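Side-chain contacts in aminotransferase (Streptomyces pactum, PDB 4ZM4), which belongs to the class-III aminotransferases, pyridoxal-5'-phosphate-dependent enzymes of the large PLP-dependent aminotransferase clan: residues 40-45 with 50-55; 61-66 with 433-438; 65-70 with 410-415. The protein carries 1 engineered substitution. One frame throughout, in Å; residues are numbered along the deposited sequence.

Contact 1: residues 40-45 with 50-55; sequences LPLVVR and CLLRDV
Arg45 N donates to Arg53 O over 2.7 Å in a nearly straight bond, with an N-H...O angle of 163°, at the open end of the beta hairpin formed by strands 44-48 and 51-54. The return bond, Val55 N to Val43 O at 3.2 Å, is weak and bent to 132°; Asp54 CA adds a C-H...O contact to the same carbonyl oxygen. The chain turns a corner at Arg45.

Beyond the backbone the two arginines lie across each other. Arg45 has CG anti to the backbone N and its chain bends at chi3, which lays CG and CD against the Arg53 guanidinium and its own guanidinium over Val55, with Val55 CA over the centre of one face. Arg45 CD sits 3.5 Å above the plane of the Arg53 guanidinium, over its centre. The two guanidinium planes stand 84° apart, so the groups are not stacked in parallel; an aliphatic carbon covers the Arg53 group instead. The like charges are bridged by Asp57, which forms a salt bridge with NH1 of each. Arg45 NE goes further, to Glu98 of the second subunit, so the hairpin takes part in the dimer interface.

Packing finishes the contact. Leu42 and Val44 meet Leu52 through methyl groups, Leu42 CD2 also touches Asp54 OD1 at 3.3 Å, and Val43 CG1 rests against Val55 CG1 at 4.0 Å.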
loop_
_atom_site.group_PDB
_atom_site.type_symbol
_atom_site.label_atom_id
_atom_site.label_comp_id
_atom_site.label_asym_id
_atom_site.label_seq_id
_atom_site.Cartn_x
_atom_site.Cartn_y
_atom_site.Cartn_z
ATOM N N LEU B 40 -8.982 -20.078 -17.058
ATOM C CA LEU B 40 -9.723 -19.804 -18.275
ATOM C C LEU B 40 -9.759 -18.288 -18.378
ATOM O O LEU B 40 -10.417 -17.614 -17.590
ATOM C CB LEU B 40 -11.142 -20.375 -18.228
ATOM C CG LEU B 40 -11.932 -20.160 -19.538
ATOM C CD1 LEU B 40 -11.402 -21.072 -20.646
ATOM C CD2 LEU B 40 -13.440 -20.364 -19.347
ATOM N N PRO B 41 -9.030 -17.731 -19.327
ATOM C CA PRO B 41 -8.834 -16.278 -19.322
ATOM C C PRO B 41 -10.109 -15.469 -19.277
ATOM O O PRO B 41 -11.091 -15.815 -19.946
ATOM C CB PRO B 41 -8.087 -16.019 -20.627
ATOM C CG PRO B 41 -7.338 -17.284 -20.872
ATOM C CD PRO B 41 -8.180 -18.402 -20.319
ATOM N N LEU B 42 -10.060 -14.372 -18.509
ATOM C CA LEU B 42 -11.133 -13.404 -18.389
ATOM C C LEU B 42 -10.484 -12.064 -18.164
ATOM O O LEU B 42 -9.774 -11.894 -17.175
ATOM C CB LEU B 42 -12.020 -13.756 -17.195
ATOM C CG LEU B 42 -13.380 -13.054 -17.072
ATOM C CD1 LEU B 42 -14.059 -13.533 -15.804
ATOM C CD2 LEU B 42 -13.294 -11.532 -17.050
ATOM N N VAL B 43 -10.692 -11.124 -19.083
ATOM C CA VAL B 43 -10.201 -9.785 -18.924
ATOM C C VAL B 43 -11.391 -8.849 -18.810
ATOM O O VAL B 43 -12.283 -8.850 -19.647
ATOM C CB VAL B 43 -9.312 -9.341 -20.110
ATOM C CG1 VAL B 43 -8.777 -7.941 -19.869
ATOM C CG2 VAL B 43 -8.168 -10.305 -20.318
ATOM N N VAL B 44 -11.391 -8.011 -17.787
ATOM C CA VAL B 44 -12.541 -7.139 -17.524
ATOM C C VAL B 44 -12.500 -5.893 -18.385
ATOM O O VAL B 44 -11.429 -5.339 -18.631
ATOM C CB VAL B 44 -12.610 -6.721 -16.031
ATOM C CG1 VAL B 44 -13.777 -5.778 -15.793
ATOM C CG2 VAL B 44 -12.749 -7.969 -15.151
ATOM N N ARG B 45 -13.660 -5.506 -18.882
ATOM C CA ARG B 45 -13.857 -4.262 -19.591
ATOM C C ARG B 45 -14.575 -3.233 -18.686
ATOM O O ARG B 45 -14.259 -2.050 -18.702
ATOM C CB ARG B 45 -14.702 -4.520 -20.836
ATOM C CG ARG B 45 -15.326 -3.265 -21.474
ATOM C CD ARG B 45 -15.747 -3.533 -22.919
ATOM N NE ARG B 45 -14.581 -3.818 -23.755
ATOM C CZ ARG B 45 -14.628 -4.287 -25.007
ATOM N NH1 ARG B 45 -15.796 -4.556 -25.579
ATOM N NH2 ARG B 45 -13.505 -4.515 -25.685
ATOM N N CYS B 50 -23.147 -6.861 -9.312
ATOM C CA CYS B 50 -22.397 -8.080 -9.192
ATOM C C CYS B 50 -22.064 -8.621 -10.561
ATOM O O CYS B 50 -21.819 -9.819 -10.702
ATOM C CB CYS B 50 -23.185 -9.116 -8.400
ATOM S SG CYS B 50 -24.742 -9.635 -9.155
ATOM N N LEU B 51 -22.032 -7.749 -11.567
ATOM C CA LEU B 51 -21.832 -8.180 -12.944
ATOM C C LEU B 51 -20.519 -7.646 -13.527
ATOM O O LEU B 51 -20.227 -6.459 -13.415
ATOM C CB LEU B 51 -22.976 -7.709 -13.828
ATOM C CG LEU B 51 -24.367 -8.315 -13.601
ATOM C CD1 LEU B 51 -25.352 -7.701 -14.582
ATOM C CD2 LEU B 51 -24.349 -9.826 -13.762
ATOM N N LEU B 52 -19.740 -8.540 -14.130
ATOM C CA LEU B 52 -18.570 -8.156 -14.910
ATOM C C LEU B 52 -18.955 -8.116 -16.376
ATOM O O LEU B 52 -19.785 -8.923 -16.823
ATOM C CB LEU B 52 -17.450 -9.181 -14.759
ATOM C CG LEU B 52 -16.941 -9.470 -13.358
ATOM C CD1 LEU B 52 -16.017 -10.674 -13.405
ATOM C CD2 LEU B 52 -16.232 -8.263 -12.784
ATOM N N ARG B 53 -18.332 -7.218 -17.135
ATOM C CA ARG B 53 -18.324 -7.427 -18.567
ATOM C C ARG B 53 -16.924 -7.621 -19.099
ATOM O O ARG B 53 -16.039 -6.822 -18.872
ATOM C CB ARG B 53 -19.210 -6.560 -19.450
ATOM C CG ARG B 53 -19.002 -5.086 -19.507
ATOM C CD ARG B 53 -19.086 -4.606 -21.002
ATOM N NE ARG B 53 -18.903 -3.173 -21.124
ATOM C CZ ARG B 53 -19.088 -2.495 -22.254
ATOM N NH1 ARG B 53 -19.517 -3.099 -23.365
ATOM N NH2 ARG B 53 -18.855 -1.197 -22.256
ATOM N N ASP B 54 -16.791 -8.753 -19.775
ATOM C CA ASP B 54 -15.690 -9.134 -20.679
ATOM C C ASP B 54 -15.258 -8.140 -21.755
ATOM O O ASP B 54 -16.023 -7.263 -22.161
ATOM C CB ASP B 54 -16.159 -10.361 -21.499
ATOM C CG ASP B 54 -15.766 -11.617 -20.888
ATOM O OD1 ASP B 54 -15.074 -11.548 -19.854
ATOM O OD2 ASP B 54 -16.171 -12.672 -21.403
ATOM N N VAL B 55 -14.066 -8.373 -22.286
ATOM C CA VAL B 55 -13.658 -7.751 -23.539
ATOM C C VAL B 55 -14.370 -8.354 -24.763
ATOM O O VAL B 55 -14.294 -7.783 -25.840
ATOM C CB VAL B 55 -12.127 -7.842 -23.757
ATOM C CG1 VAL B 55 -11.399 -7.064 -22.693
ATOM C CG2 VAL B 55 -11.643 -9.294 -23.786
#

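Contact 2: residues 61-66 with 433-438; sequences IDLNMG and DKVAGA
Ile61 overlaps Val435 through its branch methyl, CG2 lying 3.8 Å from Val435 CG2, and so joins strand 59-62 to helix 429-444 in a strand-on-helix packing within the class-III aminotransferase fold. With CG2 anti to the backbone N and CG1 anti to the carbonyl carbon (chi1 -66°), the two branches of Ile61 fork, one to Val435 and the other to Lys434. The longer branch reaches this preceding residue of the helix: CD1 touches Lys434 CB at 3.9 Å, the side chains crossing at about a right angle. The lysine meets the strand through its CB, while its extended chain leads away from it.

Leu63, two residues on, approaches Val435 tip to tip, its CD2 being 4.1 Å from Val435 CG2. Val435 is thus touched by both Ile61 and Leu63, and the meeting of the two segments is wholly apolar. Leu63 also packs on Met345 of helix 334-355.

Asp62, between them, points away from the helix and organises the turn that follows. Its OD1 accepts from Asn64 N, making an Asx turn, and Met65 N extends this to an Asx motif from the same face of the carboxylate; the Met65 N bond to OD1 is 3.0 Å long and comes in 70° out of the carboxylate plane.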
loop_
_atom_site.group_PDB
_atom_site.type_symbol
_atom_site.label_atom_id
_atom_site.label_comp_id
_atom_site.label_asym_id
_atom_site.label_seq_id
_atom_site.Cartn_x
_atom_site.Cartn_y
_atom_site.Cartn_z
ATOM N N ILE B 61 -21.743 -13.106 -13.681
ATOM C CA ILE B 61 -22.071 -12.896 -12.292
ATOM C C ILE B 61 -20.863 -13.246 -11.456
ATOM O O ILE B 61 -20.356 -14.365 -11.523
ATOM C CB ILE B 61 -23.265 -13.758 -11.860
ATOM C CG1 ILE B 61 -24.537 -13.306 -12.589
ATOM C CG2 ILE B 61 -23.500 -13.633 -10.363
ATOM C CD1 ILE B 61 -25.652 -14.340 -12.548
ATOM N N ASP B 62 -20.385 -12.275 -10.681
ATOM C CA ASP B 62 -19.175 -12.414 -9.884
ATOM C C ASP B 62 -19.504 -12.804 -8.462
ATOM O O ASP B 62 -20.220 -12.074 -7.771
ATOM C CB ASP B 62 -18.427 -11.086 -9.905
ATOM C CG ASP B 62 -16.934 -11.220 -9.520
ATOM O OD1 ASP B 62 -16.556 -12.243 -8.958
ATOM O OD2 ASP B 62 -16.165 -10.290 -9.797
ATOM N N LEU B 63 -19.023 -13.975 -8.015
ATOM C CA LEU B 63 -19.203 -14.392 -6.616
ATOM C C LEU B 63 -17.964 -14.056 -5.775
ATOM O O LEU B 63 -18.003 -14.137 -4.547
ATOM C CB LEU B 63 -19.506 -15.884 -6.526
ATOM C CG LEU B 63 -20.746 -16.355 -7.263
ATOM C CD1 LEU B 63 -20.894 -17.840 -7.082
ATOM C CD2 LEU B 63 -22.008 -15.631 -6.805
ATOM N N ASN B 64 -16.881 -13.665 -6.446
ATOM C CA ASN B 64 -15.629 -13.299 -5.791
ATOM C C ASN B 64 -15.583 -11.814 -5.393
ATOM O O ASN B 64 -15.057 -11.471 -4.358
ATOM C CB ASN B 64 -14.481 -13.618 -6.748
ATOM C CG ASN B 64 -13.124 -13.471 -6.104
ATOM O OD1 ASN B 64 -12.794 -14.176 -5.154
ATOM N ND2 ASN B 64 -12.311 -12.557 -6.638
ATOM N N MET B 65 -16.089 -10.944 -6.259
ATOM C CA MET B 65 -16.245 -9.522 -5.957
ATOM C C MET B 65 -14.986 -8.770 -5.537
ATOM O O MET B 65 -15.039 -7.860 -4.674
ATOM C CB MET B 65 -17.348 -9.343 -4.893
ATOM C CG MET B 65 -18.722 -9.817 -5.360
ATOM S SD MET B 65 -19.378 -8.991 -6.826
ATOM C CE MET B 65 -19.399 -7.275 -6.309
ATOM N N GLY B 66 -13.855 -9.117 -6.144
ATOM C CA GLY B 66 -12.623 -8.384 -5.878
ATOM C C GLY B 66 -12.105 -8.539 -4.489
ATOM O O GLY B 66 -11.436 -7.655 -3.947
ATOM N N ASP B 433 -30.791 -17.211 -7.930
ATOM C CA ASP B 433 -31.505 -18.203 -8.748
ATOM C C ASP B 433 -30.768 -18.466 -10.072
ATOM O O ASP B 433 -30.611 -19.609 -10.461
ATOM C CB ASP B 433 -32.988 -17.812 -8.982
ATOM C CG ASP B 433 -33.862 -17.960 -7.707
ATOM O OD1 ASP B 433 -33.439 -18.604 -6.719
ATOM O OD2 ASP B 433 -34.991 -17.445 -7.706
ATOM N N LYS B 434 -30.287 -17.424 -10.748
ATOM C CA LYS B 434 -29.429 -17.631 -11.933
ATOM C C LYS B 434 -28.162 -18.390 -11.586
ATOM O O LYS B 434 -27.700 -19.218 -12.360
ATOM C CB LYS B 434 -29.040 -16.312 -12.593
ATOM C CG LYS B 434 -30.179 -15.604 -13.297
ATOM C CD LYS B 434 -29.660 -14.489 -14.200
ATOM C CE LYS B 434 -30.813 -13.660 -14.759
ATOM N NZ LYS B 434 -30.333 -12.656 -15.752
ATOM N N VAL B 435 -27.572 -18.093 -10.435
ATOM C CA VAL B 435 -26.348 -18.785 -10.043
ATOM C C VAL B 435 -26.620 -20.286 -9.910
ATOM O O VAL B 435 -25.847 -21.114 -10.389
ATOM C CB VAL B 435 -25.760 -18.205 -8.751
ATOM C CG1 VAL B 435 -24.703 -19.131 -8.165
ATOM C CG2 VAL B 435 -25.193 -16.806 -9.022
ATOM N N ALA B 436 -27.746 -20.608 -9.275
ATOM C CA ALA B 436 -28.188 -21.995 -9.111
ATOM C C ALA B 436 -28.224 -22.753 -10.448
ATOM O O ALA B 436 -27.630 -23.811 -10.580
ATOM C CB ALA B 436 -29.567 -22.016 -8.465
ATOM N N GLY B 437 -28.932 -22.180 -11.416
ATOM C CA GLY B 437 -29.007 -22.723 -12.742
ATOM C C GLY B 437 -27.638 -22.942 -13.332
ATOM O O GLY B 437 -27.347 -24.026 -13.862
ATOM N N ALA B 438 -26.767 -21.927 -13.219
ATOM C CA ALA B 438 -25.416 -22.013 -13.778
ATOM C C ALA B 438 -24.606 -23.129 -13.104
ATOM O O ALA B 438 -23.854 -23.815 -13.771
ATOM C CB ALA B 438 -24.716 -20.670 -13.687
#

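Contact 3: residues 65-70 with 410-415; sequences MGYGPH and GVYFHP. With P3B ((3E,4R,5R)-4,5-dihydroxy-3-{[(Z)-{3-hydroxy-2-methyl-5-[(phosphonooxy)methyl]pyridin-4(1H)-ylidene}methyl]imino}cyclohex-1-ene-1-carboxylic acid), chain H.
Tyr67 and His414 cross at about a right angle, and the phenol oxygen makes the join: Tyr67 OH lies 3.4 Å from His414 CD2, in the plane of the imidazole and at its edge. The nearer ring nitrogen, His414 NE2, is 4.1 Å from Tyr67 OH, so the contact is made with a ring carbon and does not amount to a hydrogen bond. His414 CG is anti to the backbone N (chi1 -165°), which swings the ring toward the tyrosine, while ND1 is engaged by the backbone N of Asn416. Tyr412 comes to the same place only loosely, its hydroxyl 4.5 Å from Tyr67 OH and bonded to the carbonyl of Ala37.

The tyrosine ring belongs to the ligand pocket of this PLP-dependent fold. The P3B atom CAN stands 4.0 Å above one face of the ring, displaced toward the rim, and the ligand hydroxyl OAF is 3.2 Å from Tyr67 CD1. His414 therefore meets the edge of a ring whose face borders the ligand, which makes it a second-shell neighbour at this point. Gly309 and Val310 of the second subunit supply backbone nitrogens to P3B, and Val310 also packs on Tyr67.

Within residues 65-70 the loop folds back on itself: His70 ND1 donates to Met65 O in a 3.0 Å bond that is almost perfectly straight, at 177°, and lies in the imidazole plane, though the donor stands 44° out of the carbonyl plane.

Residues 65-70 form part of the loop between strand 59-62 and helix 77-89. Across from them, strand 411-412 pairs with 59-62, and its side chains pack on helices 396-408 and 429-444, with Val411 meeting Ala438 and Tyr412 meeting Gln407.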
loop_
_atom_site.group_PDB
_atom_site.type_symbol
_atom_site.label_atom_id
_atom_site.label_comp_id
_atom_site.label_asym_id
_atom_site.label_seq_id
_atom_site.Cartn_x
_atom_site.Cartn_y
_atom_site.Cartn_z
ATOM N N MET B 65 -16.089 -10.944 -6.259
ATOM C CA MET B 65 -16.245 -9.522 -5.957
ATOM C C MET B 65 -14.986 -8.770 -5.537
ATOM O O MET B 65 -15.039 -7.860 -4.674
ATOM C CB MET B 65 -17.348 -9.343 -4.893
ATOM C CG MET B 65 -18.722 -9.817 -5.360
ATOM S SD MET B 65 -19.378 -8.991 -6.826
ATOM C CE MET B 65 -19.399 -7.275 -6.309
ATOM N N GLY B 66 -13.855 -9.117 -6.144
ATOM C CA GLY B 66 -12.623 -8.384 -5.878
ATOM C C GLY B 66 -12.105 -8.539 -4.489
ATOM O O GLY B 66 -11.436 -7.655 -3.947
ATOM N N TYR B 67 -12.423 -9.661 -3.898
ATOM C CA TYR B 67 -11.799 -10.114 -2.661
ATOM C C TYR B 67 -12.179 -9.344 -1.361
ATOM O O TYR B 67 -11.364 -9.262 -0.433
ATOM C CB TYR B 67 -10.272 -10.212 -2.854
ATOM C CG TYR B 67 -9.838 -11.141 -3.965
ATOM C CD1 TYR B 67 -9.653 -12.499 -3.745
ATOM C CD2 TYR B 67 -9.583 -10.662 -5.226
ATOM C CE1 TYR B 67 -9.208 -13.347 -4.757
ATOM C CE2 TYR B 67 -9.130 -11.501 -6.240
ATOM C CZ TYR B 67 -8.952 -12.843 -6.012
ATOM O OH TYR B 67 -8.535 -13.675 -7.045
ATOM N N GLY B 68 -13.420 -8.862 -1.262
ATOM C CA GLY B 68 -13.979 -8.414 0.028
ATOM C C GLY B 68 -14.496 -6.988 0.237
ATOM O O GLY B 68 -15.289 -6.766 1.147
ATOM N N PRO B 69 -14.036 -6.012 -0.554
ATOM C CA PRO B 69 -14.420 -4.603 -0.276
ATOM C C PRO B 69 -15.860 -4.212 -0.595
ATOM O O PRO B 69 -16.363 -3.271 0.005
ATOM C CB PRO B 69 -13.492 -3.769 -1.175
ATOM C CG PRO B 69 -12.545 -4.715 -1.797
ATOM C CD PRO B 69 -13.114 -6.108 -1.692
ATOM N N HIS B 70 -16.522 -4.951 -1.481
ATOM C CA HIS B 70 -17.756 -4.496 -2.103
ATOM C C HIS B 70 -18.973 -5.094 -1.456
ATOM O O HIS B 70 -19.592 -6.027 -1.962
ATOM C CB HIS B 70 -17.685 -4.795 -3.597
ATOM C CG HIS B 70 -16.512 -4.146 -4.260
ATOM N ND1 HIS B 70 -15.407 -4.860 -4.703
ATOM C CD2 HIS B 70 -16.243 -2.848 -4.502
ATOM C CE1 HIS B 70 -14.511 -4.023 -5.188
ATOM N NE2 HIS B 70 -14.994 -2.800 -5.090
ATOM N N GLY B 410 -21.267 -18.291 -17.071
ATOM C CA GLY B 410 -21.454 -16.893 -16.672
ATOM C C GLY B 410 -21.448 -16.630 -15.187
ATOM O O GLY B 410 -22.065 -15.680 -14.717
ATOM N N VAL B 411 -20.740 -17.469 -14.428
ATOM C CA VAL B 411 -20.570 -17.279 -12.977
ATOM C C VAL B 411 -19.079 -17.441 -12.654
ATOM O O VAL B 411 -18.500 -18.485 -12.948
ATOM C CB VAL B 411 -21.403 -18.301 -12.184
ATOM C CG1 VAL B 411 -21.122 -18.221 -10.675
ATOM C CG2 VAL B 411 -22.886 -18.092 -12.454
ATOM N N TYR B 412 -18.473 -16.417 -12.048
ATOM C CA TYR B 412 -17.088 -16.494 -11.638
ATOM C C TYR B 412 -16.944 -16.654 -10.134
ATOM O O TYR B 412 -17.401 -15.806 -9.372
ATOM C CB TYR B 412 -16.296 -15.261 -12.083
ATOM C CG TYR B 412 -14.859 -15.300 -11.636
ATOM C CD1 TYR B 412 -13.938 -16.100 -12.275
ATOM C CD2 TYR B 412 -14.422 -14.568 -10.530
ATOM C CE1 TYR B 412 -12.611 -16.176 -11.863
ATOM C CE2 TYR B 412 -13.093 -14.639 -10.100
ATOM C CZ TYR B 412 -12.196 -15.444 -10.776
ATOM O OH TYR B 412 -10.879 -15.508 -10.373
ATOM N N PHE B 413 -16.230 -17.709 -9.728
ATOM C CA PHE B 413 -15.620 -17.783 -8.419
ATOM C C PHE B 413 -14.149 -18.225 -8.580
ATOM O O PHE B 413 -13.791 -18.699 -9.630
ATOM C CB PHE B 413 -16.419 -18.702 -7.479
ATOM C CG PHE B 413 -16.686 -20.065 -8.027
ATOM C CD1 PHE B 413 -15.771 -21.074 -7.843
ATOM C CD2 PHE B 413 -17.834 -20.339 -8.726
ATOM C CE1 PHE B 413 -15.999 -22.331 -8.355
ATOM C CE2 PHE B 413 -18.077 -21.601 -9.227
ATOM C CZ PHE B 413 -17.160 -22.607 -9.040
ATOM N N HIS B 414 -13.326 -18.079 -7.533
ATOM C CA HIS B 414 -11.905 -18.463 -7.581
ATOM C C HIS B 414 -11.779 -20.004 -7.704
ATOM O O HIS B 414 -12.496 -20.729 -7.031
ATOM C CB HIS B 414 -11.177 -17.982 -6.334
ATOM C CG HIS B 414 -9.685 -18.010 -6.441
ATOM N ND1 HIS B 414 -8.950 -19.176 -6.453
ATOM C CD2 HIS B 414 -8.783 -17.003 -6.486
ATOM C CE1 HIS B 414 -7.670 -18.895 -6.548
ATOM N NE2 HIS B 414 -7.537 -17.582 -6.541
ATOM N N PRO B 415 -10.866 -20.490 -8.555
ATOM C CA PRO B 415 -10.731 -21.932 -8.784
ATOM C C PRO B 415 -10.267 -22.773 -7.610
ATOM O O PRO B 415 -10.495 -23.990 -7.628
ATOM C CB PRO B 415 -9.690 -22.044 -9.903
ATOM C CG PRO B 415 -9.191 -20.672 -10.158
ATOM C CD PRO B 415 -10.144 -19.694 -9.560
HETATM O OAH P3B H . -1.946 -6.349 1.401
HETATM P PBA P3B H . -3.522 -6.398 1.240
HETATM O OAI P3B H . -3.728 -7.282 0.047
HETATM O OAC P3B H . -4.157 -5.037 1.005
HETATM O OAQ P3B H . -3.977 -7.164 2.655
HETATM C CAM P3B H . -3.218 -8.276 3.232
HETATM C CAV P3B H . -4.106 -9.021 3.968
HETATM C CAL P3B H . -4.073 -8.863 5.347
HETATM N NAP P3B H . -4.992 -9.569 6.112
HETATM C CAU P3B H . -5.925 -10.394 5.526
HETATM C CAA P3B H . -6.808 -11.113 6.288
HETATM C CAW P3B H . -5.931 -10.571 4.214
HETATM O OAE P3B H . -6.870 -11.398 3.702
HETATM C CAX P3B H . -5.063 -9.882 3.364
HETATM C CAJ P3B H . -5.095 -10.105 1.943
HETATM N NAO P3B H . -5.856 -11.105 1.384
HETATM C CAT P3B H . -5.807 -11.405 0.047
HETATM C CAK P3B H . -4.871 -10.883 -0.889
HETATM C CAS P3B H . -4.798 -11.270 -2.223
HETATM C CAR P3B H . -3.894 -10.681 -3.127
HETATM O OAD P3B H . -3.897 -10.948 -4.339
HETATM O OAB P3B H . -3.010 -9.941 -2.770
HETATM C CAN P3B H . -5.763 -12.010 -2.786
HETATM C CAY P3B H . -6.916 -12.532 -1.914
HETATM O OAF P3B H . -7.096 -13.873 -2.410
HETATM C CAZ P3B H . -6.695 -12.466 -0.348
HETATM O OAG P3B H . -7.903 -12.537 0.495
#

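Overall arrangement
The three contacts share one four-stranded mixed sheet. Contact 1 involves the hairpin of 44-48 and 51-54, contact 2 covers strand 59-62 with a helix, and contact 3 brings in strand 411-412; backbone pairs such as Cys50 O to Asp62 N and Leu63 N to Tyr412 O, each 2.8 Å, connect them. All are largely buried, but contact 1 lies farthest from the chain centre, about 22 Å between centres, and carries exposed arginine. It mixes backbone bonds, aliphatic packing and arginines whose acidic partners lie outside it; contact 2 is aliphatic; contact 3 is a small edge contact of a tyrosine hydroxyl with a histidine ring, beside P3B. Contacts 1 and 3 both reach the second subunit.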